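Local coordinates for protein probable hydrogenase maturation factor HypB (Methanocaldococcus jannaschii, PDB 2HF9) that binds guanine nucleotide and probably hydrolyses GTP slowly, as a metal-binding homodimer, to help insert nickel into maturing [NiFe] hydrogenases, at residues Val38-Met44 with Asp120-Asn126; Leu53-Leu58 with Leu205-Phe211; Asn61-Tyr66 with Leu215-Glu219; Ile147-Glu151 with Lys173-Ala177. All coordinates share one frame; numbering follows the deposited sequence.

Contact 1: Val38-Met44 with Asp120-Asn126. With MG (magnesium ion), chain C; GSP (5'-guanosine-diphosphate-monothiophosphate), chain E.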
# COMPACT_ATOMS: atom_id res chain seq x y z
N VAL A 38 -11.57 -0.41 -28.19
CA VAL A 38 -11.52 0.02 -26.79
C VAL A 38 -10.07 0.24 -26.40
O VAL A 38 -9.22 -0.60 -26.69
CB VAL A 38 -12.17 -1.03 -25.84
CG1 VAL A 38 -12.14 -0.54 -24.38
CG2 VAL A 38 -13.60 -1.33 -26.26
N VAL A 39 -9.79 1.38 -25.77
CA VAL A 39 -8.46 1.63 -25.23
C VAL A 39 -8.53 1.48 -23.71
O VAL A 39 -9.33 2.15 -23.05
CB VAL A 39 -7.91 3.02 -25.65
CG1 VAL A 39 -6.46 3.17 -25.21
CG2 VAL A 39 -8.00 3.20 -27.17
N ALA A 40 -7.71 0.58 -23.18
CA ALA A 40 -7.77 0.21 -21.77
C ALA A 40 -6.56 0.69 -20.96
O ALA A 40 -5.42 0.66 -21.44
CB ALA A 40 -7.93 -1.29 -21.61
N PHE A 41 -6.83 1.12 -19.73
CA PHE A 41 -5.82 1.68 -18.84
C PHE A 41 -5.83 0.96 -17.48
O PHE A 41 -6.88 0.82 -16.84
CB PHE A 41 -6.05 3.18 -18.64
CG PHE A 41 -5.85 4.00 -19.90
CD1 PHE A 41 -6.90 4.20 -20.79
CD2 PHE A 41 -4.62 4.58 -20.18
CE1 PHE A 41 -6.73 4.95 -21.95
CE2 PHE A 41 -4.44 5.35 -21.33
CZ PHE A 41 -5.49 5.53 -22.22
N ASP A 42 -4.65 0.52 -17.05
CA ASP A 42 -4.46 -0.13 -15.76
C ASP A 42 -3.97 0.91 -14.74
O ASP A 42 -2.86 1.42 -14.84
CB ASP A 42 -3.46 -1.29 -15.92
CG ASP A 42 -3.17 -2.04 -14.62
OD1 ASP A 42 -3.76 -1.73 -13.56
OD2 ASP A 42 -2.34 -2.96 -14.66
N PHE A 43 -4.83 1.23 -13.77
CA PHE A 43 -4.52 2.18 -12.71
C PHE A 43 -4.02 1.43 -11.48
O PHE A 43 -4.81 0.79 -10.77
CB PHE A 43 -5.74 3.02 -12.34
CG PHE A 43 -6.15 4.00 -13.40
CD1 PHE A 43 -6.93 3.60 -14.47
CD2 PHE A 43 -5.78 5.34 -13.30
CE1 PHE A 43 -7.32 4.51 -15.46
CE2 PHE A 43 -6.16 6.26 -14.27
CZ PHE A 43 -6.94 5.84 -15.35
N MET A 44 -2.71 1.51 -11.25
CA MET A 44 -2.06 0.91 -10.09
C MET A 44 -1.65 2.00 -9.11
O MET A 44 -1.61 3.18 -9.46
CB MET A 44 -0.81 0.13 -10.52
CG MET A 44 -1.08 -1.13 -11.34
SD MET A 44 0.44 -1.81 -12.03
CE MET A 44 0.74 -0.66 -13.38
N ASP A 120 -15.67 3.06 -25.45
CA ASP A 120 -14.47 3.57 -26.11
C ASP A 120 -13.23 3.47 -25.21
O ASP A 120 -12.13 3.16 -25.67
CB ASP A 120 -14.67 5.02 -26.58
CG ASP A 120 -15.90 5.18 -27.46
OD1 ASP A 120 -16.03 4.45 -28.46
OD2 ASP A 120 -16.75 6.05 -27.15
N LEU A 121 -13.43 3.76 -23.92
CA LEU A 121 -12.36 3.75 -22.93
C LEU A 121 -12.68 2.81 -21.78
O LEU A 121 -13.81 2.78 -21.29
CB LEU A 121 -12.11 5.15 -22.36
CG LEU A 121 -11.73 6.30 -23.30
CD1 LEU A 121 -11.54 7.58 -22.50
CD2 LEU A 121 -10.48 5.98 -24.10
N LEU A 122 -11.68 2.05 -21.35
CA LEU A 122 -11.80 1.19 -20.17
C LEU A 122 -10.78 1.58 -19.11
O LEU A 122 -9.57 1.55 -19.36
CB LEU A 122 -11.63 -0.29 -20.56
CG LEU A 122 -11.65 -1.32 -19.43
CD1 LEU A 122 -12.97 -1.33 -18.67
CD2 LEU A 122 -11.34 -2.71 -19.98
N PHE A 123 -11.27 1.95 -17.93
CA PHE A 123 -10.41 2.26 -16.80
C PHE A 123 -10.49 1.12 -15.79
O PHE A 123 -11.57 0.82 -15.27
CB PHE A 123 -10.82 3.57 -16.11
CG PHE A 123 -10.75 4.80 -17.00
CD1 PHE A 123 -11.66 5.84 -16.81
CD2 PHE A 123 -9.80 4.91 -18.01
CE1 PHE A 123 -11.62 6.99 -17.61
CE2 PHE A 123 -9.75 6.05 -18.83
CZ PHE A 123 -10.67 7.09 -18.62
N ILE A 124 -9.36 0.48 -15.54
CA ILE A 124 -9.30 -0.60 -14.56
C ILE A 124 -8.57 -0.13 -13.31
O ILE A 124 -7.39 0.23 -13.38
CB ILE A 124 -8.59 -1.86 -15.11
CG1 ILE A 124 -9.18 -2.27 -16.47
CG2 ILE A 124 -8.64 -3.00 -14.09
CD1 ILE A 124 -8.50 -3.50 -17.08
N GLU A 125 -9.26 -0.12 -12.17
CA GLU A 125 -8.59 0.16 -10.91
C GLU A 125 -8.08 -1.12 -10.28
O GLU A 125 -8.87 -1.94 -9.80
CB GLU A 125 -9.46 0.94 -9.92
CG GLU A 125 -8.69 1.34 -8.67
CD GLU A 125 -9.43 2.33 -7.80
OE1 GLU A 125 -10.33 3.02 -8.31
OE2 GLU A 125 -9.11 2.42 -6.60
N ASN A 126 -6.77 -1.29 -10.31
CA ASN A 126 -6.11 -2.44 -9.73
C ASN A 126 -6.16 -2.37 -8.21
O ASN A 126 -6.55 -1.34 -7.64
CB ASN A 126 -4.65 -2.48 -10.21
CG ASN A 126 -4.15 -3.89 -10.44
OD1 ASN A 126 -4.38 -4.79 -9.64
ND2 ASN A 126 -3.43 -4.07 -11.54
MG MG C . -9.96 3.45 -4.92
PG GSP E . -7.91 2.73 -2.57
O3B GSP E . -7.57 4.30 -2.60
S1G GSP E . -6.45 1.81 -2.56
O2G GSP E . -8.71 2.49 -1.28
O3G GSP E . -8.78 2.38 -3.79
PB GSP E . -7.47 5.20 -3.93
O1B GSP E . -6.08 5.14 -4.44
O2B GSP E . -8.47 4.85 -4.95
PA GSP E . -8.94 7.61 -3.25
O1A GSP E . -9.35 8.12 -4.58
O2A GSP E . -10.06 6.92 -2.55
O3A GSP E . -7.63 6.69 -3.33
O5' GSP E . -8.36 8.84 -2.40
C5' GSP E . -7.85 8.66 -1.10
C4' GSP E . -8.02 9.94 -0.29
O4' GSP E . -7.13 10.94 -0.75
C3' GSP E . -9.41 10.53 -0.38
O3' GSP E . -9.71 11.01 0.91
C2' GSP E . -9.27 11.68 -1.35
O2' GSP E . -10.16 12.73 -1.07
C1' GSP E . -7.84 12.12 -1.10
N9 GSP E . -7.12 12.70 -2.25
C8 GSP E . -6.89 12.15 -3.48
N7 GSP E . -6.14 13.02 -4.19
C5 GSP E . -5.88 14.11 -3.43
C6 GSP E . -5.17 15.28 -3.66
O6 GSP E . -4.62 15.48 -4.74
N1 GSP E . -5.08 16.23 -2.65
C2 GSP E . -5.70 16.01 -1.43
N2 GSP E . -5.61 16.92 -0.47
N3 GSP E . -6.40 14.84 -1.21
C4 GSP E . -6.49 13.91 -2.19
O HOH W 1 -10.82 4.43 -3.35
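The carbonyl oxygen Leu122 O is held twice by the neighbouring strand: Phe41 N donates to it at 2.8 Å, and Ala40 CA adds a CA-H...O contact to Leu122 O at 3.3 Å. Asp120 O, Val39 O, Phe41 O, Ile124 O and Phe43 O carry the rest of the ladder, making 39-44 and 121-125 adjacent parallel strands in the sheet of a P-loop GTPase. One face bears aromatic rings, suited to packing against helices 51-62 and 211-224. There Phe43, with CG beside its own backbone N (chi1 -70°), turns its edge to the face of Phe123 in an offset T-shaped pair, planes at 84°, bringing Phe43 CE1 to 3.6 Å from Phe123 CD2. Phe41 CD1 meets the edge of the Phe123 ring in plane, 3.9 Å from CE2 of Phe123. On the other face Ala40 is small enough for its CB to sit 4.0 Å from Leu122 CB. Asn126 ND2 donates to the syn side of Asp42 OD1 at 3.1 Å, while Asn126 OD1 accepts from Leu102 N. Glu125 reaches out fully extended and binds the magnesium ion through OE2 at 2.1 Å, completing its site with Thr52, Asp80, a water, one beta-phosphate and one gamma-thiophosphate oxygen. Because Glu125 OE2 lies 2.8 Å from the nucleotide oxygen O3G, the shared magnesium ion probably offsets their repulsion and ties the strand end to the gamma-thiophosphate.

Contact 2: Leu53-Leu58 with Leu205-Phe211. With GSP (5'-guanosine-diphosphate-monothiophosphate), chain E.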
# COMPACT_ATOMS: atom_id res chain seq x y z
N LEU A 53 -10.38 8.75 -7.20
CA LEU A 53 -10.62 10.17 -7.45
C LEU A 53 -10.14 10.60 -8.84
O LEU A 53 -10.81 11.37 -9.52
CB LEU A 53 -9.99 11.04 -6.36
CG LEU A 53 -10.41 12.52 -6.32
CD1 LEU A 53 -11.93 12.70 -6.32
CD2 LEU A 53 -9.79 13.20 -5.10
N LEU A 54 -8.98 10.08 -9.26
CA LEU A 54 -8.47 10.33 -10.61
C LEU A 54 -9.41 9.79 -11.68
O LEU A 54 -9.73 10.48 -12.65
CB LEU A 54 -7.07 9.73 -10.79
CG LEU A 54 -6.41 9.88 -12.17
CD1 LEU A 54 -6.28 11.36 -12.59
CD2 LEU A 54 -5.05 9.19 -12.21
N ILE A 55 -9.86 8.54 -11.49
CA ILE A 55 -10.78 7.90 -12.43
C ILE A 55 -12.10 8.68 -12.51
O ILE A 55 -12.62 8.94 -13.61
CB ILE A 55 -11.00 6.40 -12.08
CG1 ILE A 55 -9.78 5.57 -12.52
CG2 ILE A 55 -12.28 5.85 -12.73
CD1 ILE A 55 -9.73 4.17 -11.94
N GLU A 56 -12.61 9.09 -11.35
CA GLU A 56 -13.82 9.92 -11.26
C GLU A 56 -13.68 11.20 -12.07
O GLU A 56 -14.55 11.53 -12.87
CB GLU A 56 -14.14 10.26 -9.81
CG GLU A 56 -14.68 9.11 -8.99
CD GLU A 56 -15.04 9.52 -7.57
OE1 GLU A 56 -16.24 9.47 -7.23
OE2 GLU A 56 -14.14 9.91 -6.81
N LYS A 57 -12.57 11.91 -11.86
CA LYS A 57 -12.30 13.15 -12.60
C LYS A 57 -12.15 12.91 -14.10
O LYS A 57 -12.65 13.69 -14.90
CB LYS A 57 -11.05 13.86 -12.04
CG LYS A 57 -11.20 14.41 -10.62
CD LYS A 57 -12.22 15.53 -10.55
CE LYS A 57 -12.27 16.16 -9.17
NZ LYS A 57 -13.29 17.25 -9.13
N LEU A 58 -11.48 11.82 -14.46
CA LEU A 58 -11.34 11.44 -15.87
C LEU A 58 -12.68 11.14 -16.55
O LEU A 58 -12.93 11.60 -17.67
CB LEU A 58 -10.37 10.28 -16.05
CG LEU A 58 -8.88 10.58 -15.82
CD1 LEU A 58 -8.08 9.29 -15.84
CD2 LEU A 58 -8.34 11.57 -16.84
N LEU A 205 -5.40 16.46 -7.16
CA LEU A 205 -6.81 16.28 -7.48
C LEU A 205 -7.71 17.18 -6.63
O LEU A 205 -8.93 17.20 -6.81
CB LEU A 205 -7.22 14.81 -7.35
CG LEU A 205 -6.65 13.92 -8.46
CD1 LEU A 205 -6.75 12.45 -8.10
CD2 LEU A 205 -7.34 14.20 -9.82
N LYS A 206 -7.10 17.93 -5.71
CA LYS A 206 -7.81 18.94 -4.92
C LYS A 206 -7.83 20.28 -5.67
O LYS A 206 -8.90 20.84 -5.90
CB LYS A 206 -7.18 19.08 -3.53
CG LYS A 206 -7.90 20.04 -2.59
CD LYS A 206 -7.30 19.92 -1.18
CE LYS A 206 -8.17 20.59 -0.13
NZ LYS A 206 -7.67 20.25 1.24
N THR A 207 -6.66 20.77 -6.07
CA THR A 207 -6.56 22.04 -6.81
C THR A 207 -6.75 21.82 -8.31
O THR A 207 -7.03 22.77 -9.05
CB THR A 207 -5.19 22.71 -6.62
OG1 THR A 207 -4.18 21.95 -7.30
CG2 THR A 207 -4.84 22.84 -5.13
N MET A 208 -6.59 20.57 -8.74
CA MET A 208 -6.65 20.14 -10.15
C MET A 208 -5.43 20.52 -10.99
O MET A 208 -5.40 20.27 -12.20
CB MET A 208 -7.97 20.53 -10.83
CG MET A 208 -9.21 19.87 -10.22
SD MET A 208 -9.19 18.06 -10.31
CE MET A 208 -9.57 17.78 -12.04
N GLU A 209 -4.40 21.09 -10.36
CA GLU A 209 -3.15 21.39 -11.05
C GLU A 209 -2.51 20.09 -11.55
O GLU A 209 -2.35 19.13 -10.79
CB GLU A 209 -2.17 22.15 -10.15
CG GLU A 209 -0.91 22.58 -10.90
CD GLU A 209 0.13 23.26 -10.03
OE1 GLU A 209 -0.11 23.50 -8.83
OE2 GLU A 209 1.22 23.56 -10.57
N GLY A 210 -2.15 20.08 -12.84
CA GLY A 210 -1.54 18.91 -13.46
C GLY A 210 -2.53 17.99 -14.16
O GLY A 210 -2.12 17.09 -14.91
N PHE A 211 -3.82 18.19 -13.92
CA PHE A 211 -4.85 17.33 -14.52
C PHE A 211 -4.81 17.37 -16.05
O PHE A 211 -5.00 16.34 -16.70
CB PHE A 211 -6.25 17.66 -13.99
CG PHE A 211 -7.30 16.65 -14.39
CD1 PHE A 211 -7.23 15.33 -13.95
CD2 PHE A 211 -8.37 17.03 -15.21
CE1 PHE A 211 -8.20 14.40 -14.32
CE2 PHE A 211 -9.34 16.10 -15.58
CZ PHE A 211 -9.25 14.78 -15.13
PG GSP E . -7.91 2.73 -2.57
O3B GSP E . -7.57 4.30 -2.60
S1G GSP E . -6.45 1.81 -2.56
O2G GSP E . -8.71 2.49 -1.28
O3G GSP E . -8.78 2.38 -3.79
PB GSP E . -7.47 5.20 -3.93
O1B GSP E . -6.08 5.14 -4.44
O2B GSP E . -8.47 4.85 -4.95
PA GSP E . -8.94 7.61 -3.25
O1A GSP E . -9.35 8.12 -4.58
O2A GSP E . -10.06 6.92 -2.55
O3A GSP E . -7.63 6.69 -3.33
O5' GSP E . -8.36 8.84 -2.40
C5' GSP E . -7.85 8.66 -1.10
C4' GSP E . -8.02 9.94 -0.29
O4' GSP E . -7.13 10.94 -0.75
C3' GSP E . -9.41 10.53 -0.38
O3' GSP E . -9.71 11.01 0.91
C2' GSP E . -9.27 11.68 -1.35
O2' GSP E . -10.16 12.73 -1.07
C1' GSP E . -7.84 12.12 -1.10
N9 GSP E . -7.12 12.70 -2.25
C8 GSP E . -6.89 12.15 -3.48
N7 GSP E . -6.14 13.02 -4.19
C5 GSP E . -5.88 14.11 -3.43
C6 GSP E . -5.17 15.28 -3.66
O6 GSP E . -4.62 15.48 -4.74
N1 GSP E . -5.08 16.23 -2.65
C2 GSP E . -5.70 16.01 -1.43
N2 GSP E . -5.61 16.92 -0.47
N3 GSP E . -6.40 14.84 -1.21
C4 GSP E . -6.49 13.91 -2.19
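Leu54 CD1 sits at the edge of the Phe211 ring, in its plane and 4.0 Å from CE1, while Met208 CE lies over one face of that ring, offset toward the rim. Lys57 CB and Leu58 CD2 approach the outer atoms of the ring, the latter 3.7 Å from Phe211 CZ. With CG anti to the backbone N (chi1 -170°), Phe211 extends its ring to the helix. Leu53 CD2 lies over one face of the guanine, 3.5 Å from its C8, and Lys173 covers the opposite face. Between Phe211 and the base lies Leu205, whose two methyls reach different residues of helix 51-62: its CD1 is 3.8 Å from Leu54 CB, and its CD2 packs on Lys57 CG. The helix follows the P-loop, and Leu53 N donates to the alpha-phosphate oxygen O1A at 2.9 Å. Ser204-Leu205-Lys206 matches the G5 loop of GTPases, with Leu205 N giving guanine O6 a bond of 2.7 Å. Lys57 bends at chi2 (-66°) and carries its methylenes past Leu205 and across Met208, CD being 3.8 Å from Met208 CE. With an alanine here the methylenes beyond CB are gone, which would probably open a gap beside Leu205 CD2 and leave Met208 held from the Phe211 side but not from the helix. Beyond it a type II turn runs from Met208 to Phe211, where Gly210 adopts backbone angles that would press a CB against the preceding carbonyl oxygen.

Contact 3: Asn61-Tyr66 with Leu215-Glu219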
# COMPACT_ATOMS: atom_id res chain seq x y z
N ASN A 61 -14.67 14.37 -17.19
CA ASN A 61 -14.10 15.26 -18.18
C ASN A 61 -13.94 14.66 -19.58
O ASN A 61 -13.67 15.38 -20.53
CB ASN A 61 -12.81 15.89 -17.64
CG ASN A 61 -13.08 16.88 -16.51
OD1 ASN A 61 -13.58 17.98 -16.75
ND2 ASN A 61 -12.78 16.47 -15.28
N LEU A 62 -14.18 13.36 -19.70
CA LEU A 62 -14.04 12.67 -20.98
C LEU A 62 -15.34 12.04 -21.50
O LEU A 62 -15.40 11.61 -22.65
CB LEU A 62 -12.95 11.59 -20.90
CG LEU A 62 -11.49 12.04 -20.76
CD1 LEU A 62 -10.60 10.85 -20.39
CD2 LEU A 62 -10.99 12.73 -22.01
N LYS A 63 -16.37 12.01 -20.65
CA LYS A 63 -17.62 11.31 -21.00
C LYS A 63 -18.39 11.96 -22.15
O LYS A 63 -19.24 11.31 -22.76
CB LYS A 63 -18.52 11.11 -19.77
CG LYS A 63 -19.06 12.39 -19.14
CD LYS A 63 -19.81 12.06 -17.86
CE LYS A 63 -20.56 13.27 -17.33
NZ LYS A 63 -21.21 12.96 -16.03
N ASP A 64 -18.10 13.22 -22.43
CA ASP A 64 -18.72 13.94 -23.56
C ASP A 64 -18.16 13.47 -24.90
O ASP A 64 -18.81 13.61 -25.94
CB ASP A 64 -18.53 15.45 -23.41
CG ASP A 64 -17.06 15.87 -23.40
OD1 ASP A 64 -16.49 16.03 -22.31
OD2 ASP A 64 -16.47 16.03 -24.49
N LYS A 65 -16.95 12.92 -24.86
CA LYS A 65 -16.20 12.53 -26.05
C LYS A 65 -16.14 11.01 -26.18
O LYS A 65 -16.11 10.49 -27.30
CB LYS A 65 -14.79 13.11 -25.97
CG LYS A 65 -13.94 12.97 -27.22
CD LYS A 65 -12.69 13.83 -27.10
CE LYS A 65 -11.73 13.57 -28.23
NZ LYS A 65 -10.46 14.34 -28.05
N TYR A 66 -16.13 10.32 -25.04
CA TYR A 66 -15.98 8.86 -25.02
C TYR A 66 -17.02 8.18 -24.16
O TYR A 66 -17.45 8.72 -23.14
CB TYR A 66 -14.60 8.47 -24.48
CG TYR A 66 -13.43 9.01 -25.26
CD1 TYR A 66 -12.71 10.11 -24.80
CD2 TYR A 66 -13.03 8.41 -26.46
CE1 TYR A 66 -11.62 10.61 -25.52
CE2 TYR A 66 -11.95 8.90 -27.18
CZ TYR A 66 -11.25 9.99 -26.70
OH TYR A 66 -10.19 10.47 -27.42
N LEU A 215 -4.98 14.16 -18.75
CA LEU A 215 -5.87 14.13 -19.92
C LEU A 215 -5.08 14.02 -21.21
O LEU A 215 -5.45 13.25 -22.10
CB LEU A 215 -6.76 15.38 -19.96
CG LEU A 215 -7.90 15.48 -18.94
CD1 LEU A 215 -8.50 16.88 -18.98
CD2 LEU A 215 -8.97 14.42 -19.19
N GLU A 216 -3.99 14.77 -21.30
CA GLU A 216 -3.09 14.72 -22.45
C GLU A 216 -2.57 13.30 -22.69
O GLU A 216 -2.58 12.81 -23.82
CB GLU A 216 -1.91 15.68 -22.23
CG GLU A 216 -0.95 15.74 -23.40
CD GLU A 216 0.27 16.59 -23.10
OE1 GLU A 216 0.32 17.21 -22.01
OE2 GLU A 216 1.18 16.64 -23.95
N PHE A 217 -2.12 12.64 -21.61
CA PHE A 217 -1.65 11.27 -21.69
C PHE A 217 -2.72 10.31 -22.20
O PHE A 217 -2.45 9.47 -23.05
CB PHE A 217 -1.10 10.77 -20.34
CG PHE A 217 -0.70 9.32 -20.35
CD1 PHE A 217 0.55 8.93 -20.84
CD2 PHE A 217 -1.58 8.33 -19.91
CE1 PHE A 217 0.92 7.58 -20.87
CE2 PHE A 217 -1.22 6.98 -19.94
CZ PHE A 217 0.03 6.61 -20.42
N ILE A 218 -3.94 10.44 -21.66
CA ILE A 218 -5.06 9.59 -22.08
C ILE A 218 -5.32 9.73 -23.58
O ILE A 218 -5.40 8.72 -24.30
CB ILE A 218 -6.37 9.88 -21.27
CG1 ILE A 218 -6.17 9.69 -19.75
CG2 ILE A 218 -7.54 9.03 -21.79
CD1 ILE A 218 -5.82 8.28 -19.31
N GLU A 219 -5.42 10.97 -24.05
CA GLU A 219 -5.72 11.26 -25.45
C GLU A 219 -4.62 10.80 -26.40
O GLU A 219 -4.92 10.20 -27.44
CB GLU A 219 -6.01 12.75 -25.64
CG GLU A 219 -7.32 13.22 -24.99
CD GLU A 219 -8.55 12.91 -25.83
OE1 GLU A 219 -8.48 12.12 -26.79
OE2 GLU A 219 -9.62 13.48 -25.51
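Tyr66 and Lys65 converge on the carboxylate of Glu219 from different directions. The Tyr66 ring crosses Glu219 obliquely, with the carboxylate carbon in the ring plane at its edge and the two planes 51° apart; Tyr66 OH donates to Glu219 OE1 in a very short bond of 2.5 Å. Lys65 approaches from the opposite direction to Glu219 as an extended chain, and its NZ meets Glu219 OE2 from above the carboxylate plane at 2.8 Å, forming a salt bridge. On its way Lys65 CG passes over one face of the Tyr66 ring, offset toward the rim. Glu219 reaches both partners because it bends at chi2 (-81°). Next to this polar group the Leu62 and Leu215 side chains overlap flank to flank, pointing opposite ways, Leu62 CG lying 3.8 Å from Leu215 CD2. Leu62 CD1 touches Ile218 CG2, also at 3.8 Å, so branched aliphatics fill the gap between the end of helix 51-62 and the C-terminal helix 211-224. The turn beyond Leu62 is held by Leu62 O, which accepts from both Lys65 N and Tyr66 N. A leucine in place of Glu219 would probably leave the ammonium of Lys65 without its counter-charge and the Tyr66 hydroxyl without its acceptor. Gripped by one cation and one hydroxyl, the carboxylate is likely to be stabilised in its ionised form; the two bonds fasten the loop before strand 68-74 to helix 211-224.

Contact 4: Ile147-Glu151 with Lys173-Ala177. With GSP (5'-guanosine-diphosphate-monothiophosphate), chain E.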
# COMPACT_ATOMS: atom_id res chain seq x y z
N ILE A 147 1.18 7.33 -7.19
CA ILE A 147 1.63 7.43 -5.82
C ILE A 147 1.35 8.84 -5.34
O ILE A 147 0.96 9.70 -6.13
CB ILE A 147 3.13 7.05 -5.62
CG1 ILE A 147 4.07 7.92 -6.48
CG2 ILE A 147 3.33 5.53 -5.78
CD1 ILE A 147 4.25 7.48 -7.93
N SER A 148 1.50 9.08 -4.05
CA SER A 148 1.20 10.40 -3.54
C SER A 148 2.24 10.88 -2.54
O SER A 148 2.94 10.08 -1.91
CB SER A 148 -0.21 10.45 -2.96
OG SER A 148 -0.28 9.76 -1.72
N THR A 149 2.34 12.20 -2.40
CA THR A 149 3.34 12.83 -1.53
C THR A 149 3.24 12.32 -0.08
O THR A 149 4.25 12.23 0.61
CB THR A 149 3.23 14.37 -1.55
OG1 THR A 149 1.96 14.77 -1.01
CG2 THR A 149 3.36 14.90 -2.98
N THR A 150 2.03 11.97 0.35
CA THR A 150 1.77 11.59 1.74
C THR A 150 2.33 10.22 2.14
O THR A 150 2.32 9.87 3.33
CB THR A 150 0.28 11.70 2.10
OG1 THR A 150 -0.50 10.84 1.25
CG2 THR A 150 -0.20 13.13 1.95
N GLU A 151 2.80 9.46 1.16
CA GLU A 151 3.47 8.18 1.40
C GLU A 151 4.96 8.39 1.69
O GLU A 151 5.66 7.47 2.09
CB GLU A 151 3.28 7.26 0.20
CG GLU A 151 1.82 6.83 -0.04
CD GLU A 151 1.40 6.88 -1.50
OE1 GLU A 151 2.26 6.69 -2.39
OE2 GLU A 151 0.20 7.10 -1.76
N LYS A 173 -1.38 14.43 -4.84
CA LYS A 173 -1.45 15.14 -3.56
C LYS A 173 -0.30 16.14 -3.38
O LYS A 173 0.21 16.30 -2.27
CB LYS A 173 -1.51 14.17 -2.37
CG LYS A 173 -2.68 13.18 -2.41
CD LYS A 173 -2.72 12.32 -1.15
CE LYS A 173 -3.58 11.09 -1.36
NZ LYS A 173 -3.18 9.98 -0.43
N ILE A 174 0.08 16.82 -4.45
CA ILE A 174 1.18 17.80 -4.36
C ILE A 174 0.83 18.96 -3.43
O ILE A 174 1.72 19.64 -2.91
CB ILE A 174 1.67 18.31 -5.75
CG1 ILE A 174 0.56 19.06 -6.51
CG2 ILE A 174 2.29 17.15 -6.56
CD1 ILE A 174 1.05 19.79 -7.77
N ASP A 175 -0.47 19.16 -3.20
CA ASP A 175 -0.95 20.18 -2.27
C ASP A 175 -0.59 19.86 -0.80
O ASP A 175 -0.66 20.74 0.05
CB ASP A 175 -2.46 20.41 -2.44
CG ASP A 175 -3.28 19.15 -2.21
OD1 ASP A 175 -3.24 18.23 -3.05
OD2 ASP A 175 -3.99 19.09 -1.18
N LEU A 176 -0.19 18.62 -0.53
CA LEU A 176 0.12 18.18 0.84
C LEU A 176 1.61 17.94 1.10
O LEU A 176 1.98 17.49 2.18
CB LEU A 176 -0.68 16.91 1.18
CG LEU A 176 -2.19 16.95 0.96
CD1 LEU A 176 -2.80 15.58 1.20
CD2 LEU A 176 -2.85 17.99 1.85
N ALA A 177 2.45 18.24 0.11
CA ALA A 177 3.87 17.88 0.16
C ALA A 177 4.63 18.55 1.31
O ALA A 177 5.42 17.89 1.99
CB ALA A 177 4.54 18.20 -1.18
PG GSP E . -7.91 2.73 -2.57
O3B GSP E . -7.57 4.30 -2.60
S1G GSP E . -6.45 1.81 -2.56
O2G GSP E . -8.71 2.49 -1.28
O3G GSP E . -8.78 2.38 -3.79
PB GSP E . -7.47 5.20 -3.93
O1B GSP E . -6.08 5.14 -4.44
O2B GSP E . -8.47 4.85 -4.95
PA GSP E . -8.94 7.61 -3.25
O1A GSP E . -9.35 8.12 -4.58
O2A GSP E . -10.06 6.92 -2.55
O3A GSP E . -7.63 6.69 -3.33
O5' GSP E . -8.36 8.84 -2.40
C5' GSP E . -7.85 8.66 -1.10
C4' GSP E . -8.02 9.94 -0.29
O4' GSP E . -7.13 10.94 -0.75
C3' GSP E . -9.41 10.53 -0.38
O3' GSP E . -9.71 11.01 0.91
C2' GSP E . -9.27 11.68 -1.35
O2' GSP E . -10.16 12.73 -1.07
C1' GSP E . -7.84 12.12 -1.10
N9 GSP E . -7.12 12.70 -2.25
C8 GSP E . -6.89 12.15 -3.48
N7 GSP E . -6.14 13.02 -4.19
C5 GSP E . -5.88 14.11 -3.43
C6 GSP E . -5.17 15.28 -3.66
O6 GSP E . -4.62 15.48 -4.74
N1 GSP E . -5.08 16.23 -2.65
C2 GSP E . -5.70 16.01 -1.43
N2 GSP E . -5.61 16.92 -0.47
N3 GSP E . -6.40 14.84 -1.21
C4 GSP E . -6.49 13.91 -2.19
O HOH W 2 -1.67 7.26 0.03
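Thr149 OG1 donates to Lys173 O at 2.6 Å, arriving above the carbonyl plane, while Leu176 N reaches the same oxygen from the opposite face. The threonine hydroxyl is set for this by a chi1 of 64°, which places it between its backbone N and carbonyl carbon. A second polar link runs from Lys173 NZ to Ser148 OG, 3.2 Å away; this ammonium also donates to Gly48 O and to Thr150 O of the second subunit. Ser148 gives Glu151 two bonds, OG to OE2 at 2.7 Å and N to OE1, a hydroxyl and an amide N-H both being donors. A water joins Glu151 OE2 to Lys173 NZ, the latter bond weak.

The segment 173-177 begins within the Asn172-Lys173-Ile174-Asp175 signature, the NKxD (G4) motif that gives GTPases their guanine specificity. Asp175 OD1 accepts from guanine N1 at 2.7 Å and Asp175 OD2 from N2 at 2.8 Å, a pairing that needs a carboxylate with two acceptors. Apolar contacts make up the rest. The extended chain of Lys173 lies across a face of the guanine, CG 3.5 Å from C5 of the base. Thr150 CG2 rests on Leu176 CD1 at 3.7 Å, and Thr149 CG2 packs against Ala177 CB.

Contact 1 joins two neighbouring strands near the middle of the parallel sheet; contacts 2 and 3, about 12 Å apart between centres, both use helix 51-62, which packs on one face of that sheet and whose Leu54, Ile55 and Leu58 meet Phe43. Contact 3 also reaches contact 1 through Tyr66 on Leu121 and Phe217 on Phe41. Contacts 4 and 1 have centres about 23 Å apart; contact 4 lies at the end of strand 142-148, which borders strand 39-45. Along the chain it is nested inside the loops closed by contacts 2 and 3, whereas contact 1 crosses both. Contacts 1, 2 and 4 all touch the nucleotide; contact 3 joins helix 51-62 and the loop after it to helix 211-224, away from it.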